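Local structure of amine oxidase (Emericella nidulans, 3PGB) at residues A[201-206]-A[290-295]. The protein probably oxidises primary amines to aldehydes, releasing ammonia and hydrogen peroxide, with a copper ion and a topaquinone cofactor in each subunit. Residues are numbered along the deposited sequence.
Sequences DITLDL and FRKAYW
Two short helical segments can pack without close backbone contact when large side chains bridge the space, as 201-206 and 290-294, with W295 following, illustrate. Their axes run in roughly the same direction, crossing at 34° with a closest approach of 11.7 Å; the nearest CA atoms, of I202 and Y294, lie 7.8 Å apart. The CA-to-CB bond of D201 points toward the other helix, and in a p rotamer its carboxylate forms a salt bridge with R291 (D201 OD2 to R291 NH2 2.6 Å; NH2 to OD1 3.0 Å); W295 (chi1 m) adds a weak hydrogen bond from NE1 to D201 OD2 at 3.2 Å. One residue on, I202 (mt) is the apolar centre: its CG2 sits over the Y294 ring (chi1 t) in a CH-pi contact, 3.7 Å from the centroid and 9° off the normal, while its CD1 reaches F290 CE1 at 3.7 Å and its CG1 W295 CE2 at 4.2 Å. One turn after D201, D205 (t) accepts a hydrogen bond from Y294 OH to OD2 at 2.8 Å; the same oxygen forms a salt bridge with K301. L206 closes the row, its CD1 3.5 Å from Y294 CE2 at the ring edge. F290 also packs against W277 and Y284 of the neighbouring strands. The contact thus joins helices 200-207 and 287-294, before and after a five-stranded antiparallel sheet, consistent with the small alpha+beta domain that copper amine oxidases carry ahead of their catalytic beta-sandwich.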
# COMPACT_ATOMS: atom_id res chain seq x y z
N ASP A 201 12.48 -40.72 30.15
CA ASP A 201 11.46 -40.81 31.19
C ASP A 201 10.83 -39.45 31.46
O ASP A 201 9.63 -39.36 31.75
CB ASP A 201 12.05 -41.40 32.48
CG ASP A 201 13.10 -40.50 33.10
OD1 ASP A 201 13.98 -40.01 32.36
OD2 ASP A 201 13.05 -40.28 34.33
N ILE A 202 11.63 -38.39 31.38
CA ILE A 202 11.16 -37.03 31.61
C ILE A 202 10.31 -36.51 30.46
O ILE A 202 9.28 -35.90 30.70
CB ILE A 202 12.33 -36.05 31.87
CG1 ILE A 202 12.99 -36.38 33.21
CG2 ILE A 202 11.83 -34.61 31.87
CD1 ILE A 202 14.21 -35.53 33.52
N THR A 203 10.72 -36.78 29.22
CA THR A 203 9.95 -36.35 28.05
C THR A 203 8.64 -37.12 27.92
O THR A 203 7.69 -36.64 27.30
CB THR A 203 10.75 -36.44 26.72
OG1 THR A 203 10.99 -37.81 26.36
CG2 THR A 203 12.06 -35.68 26.83
N LEU A 204 8.59 -38.32 28.51
CA LEU A 204 7.36 -39.11 28.57
C LEU A 204 6.39 -38.53 29.59
O LEU A 204 5.18 -38.48 29.36
CB LEU A 204 7.66 -40.57 28.94
CG LEU A 204 7.80 -41.57 27.78
CD1 LEU A 204 8.42 -42.88 28.28
CD2 LEU A 204 6.44 -41.82 27.14
N ASP A 205 6.93 -38.09 30.73
CA ASP A 205 6.11 -37.53 31.80
C ASP A 205 5.59 -36.13 31.45
O ASP A 205 4.52 -35.72 31.91
CB ASP A 205 6.93 -37.46 33.09
CG ASP A 205 6.07 -37.21 34.31
OD1 ASP A 205 5.14 -38.01 34.54
OD2 ASP A 205 6.32 -36.22 35.03
N LEU A 206 6.36 -35.41 30.63
CA LEU A 206 6.08 -34.02 30.35
C LEU A 206 5.04 -33.92 29.23
O LEU A 206 4.10 -33.14 29.33
CB LEU A 206 7.38 -33.30 29.96
CG LEU A 206 7.72 -31.90 30.49
CD1 LEU A 206 7.21 -31.66 31.90
CD2 LEU A 206 9.23 -31.71 30.45
N PHE A 290 19.32 -31.27 36.43
CA PHE A 290 17.97 -31.15 35.88
C PHE A 290 17.09 -32.32 36.33
O PHE A 290 15.95 -32.11 36.74
CB PHE A 290 18.00 -31.09 34.35
CG PHE A 290 16.64 -31.06 33.72
CD1 PHE A 290 16.21 -32.09 32.90
CD2 PHE A 290 15.78 -29.99 33.95
CE1 PHE A 290 14.96 -32.07 32.32
CE2 PHE A 290 14.52 -29.95 33.37
CZ PHE A 290 14.11 -30.99 32.55
N ARG A 291 17.62 -33.53 36.23
CA ARG A 291 16.87 -34.73 36.61
C ARG A 291 16.44 -34.70 38.08
O ARG A 291 15.30 -35.03 38.40
CB ARG A 291 17.67 -36.00 36.34
CG ARG A 291 17.91 -36.30 34.86
CD ARG A 291 18.36 -37.74 34.62
NE ARG A 291 17.21 -38.61 34.38
CZ ARG A 291 16.58 -39.33 35.31
NH1 ARG A 291 16.98 -39.34 36.58
NH2 ARG A 291 15.54 -40.07 34.95
N LYS A 292 17.36 -34.29 38.96
CA LYS A 292 17.06 -34.17 40.39
C LYS A 292 15.99 -33.11 40.64
O LYS A 292 15.09 -33.30 41.45
CB LYS A 292 18.32 -33.84 41.21
N ALA A 293 16.09 -31.99 39.92
CA ALA A 293 15.12 -30.91 40.05
C ALA A 293 13.74 -31.32 39.54
O ALA A 293 12.74 -31.08 40.21
CB ALA A 293 15.60 -29.67 39.31
N TYR A 294 13.70 -31.96 38.37
CA TYR A 294 12.44 -32.37 37.75
C TYR A 294 11.59 -33.21 38.70
O TYR A 294 10.45 -32.85 39.01
CB TYR A 294 12.69 -33.16 36.46
CG TYR A 294 11.41 -33.49 35.71
CD1 TYR A 294 10.80 -34.73 35.84
CD2 TYR A 294 10.79 -32.53 34.91
CE1 TYR A 294 9.62 -35.02 35.17
CE2 TYR A 294 9.61 -32.81 34.24
CZ TYR A 294 9.03 -34.06 34.37
OH TYR A 294 7.86 -34.34 33.72
N TRP A 295 12.16 -34.32 39.17
CA TRP A 295 11.45 -35.27 40.02
C TRP A 295 11.33 -34.86 41.50
O TRP A 295 10.77 -35.61 42.30
CB TRP A 295 12.08 -36.67 39.92
CG TRP A 295 12.05 -37.27 38.55
CD1 TRP A 295 13.11 -37.46 37.71
CD2 TRP A 295 10.89 -37.76 37.86
NE1 TRP A 295 12.68 -38.04 36.54
CE2 TRP A 295 11.33 -38.24 36.60
CE3 TRP A 295 9.53 -37.84 38.17
CZ2 TRP A 295 10.46 -38.79 35.67
CZ3 TRP A 295 8.66 -38.40 37.24
CH2 TRP A 295 9.13 -38.87 36.00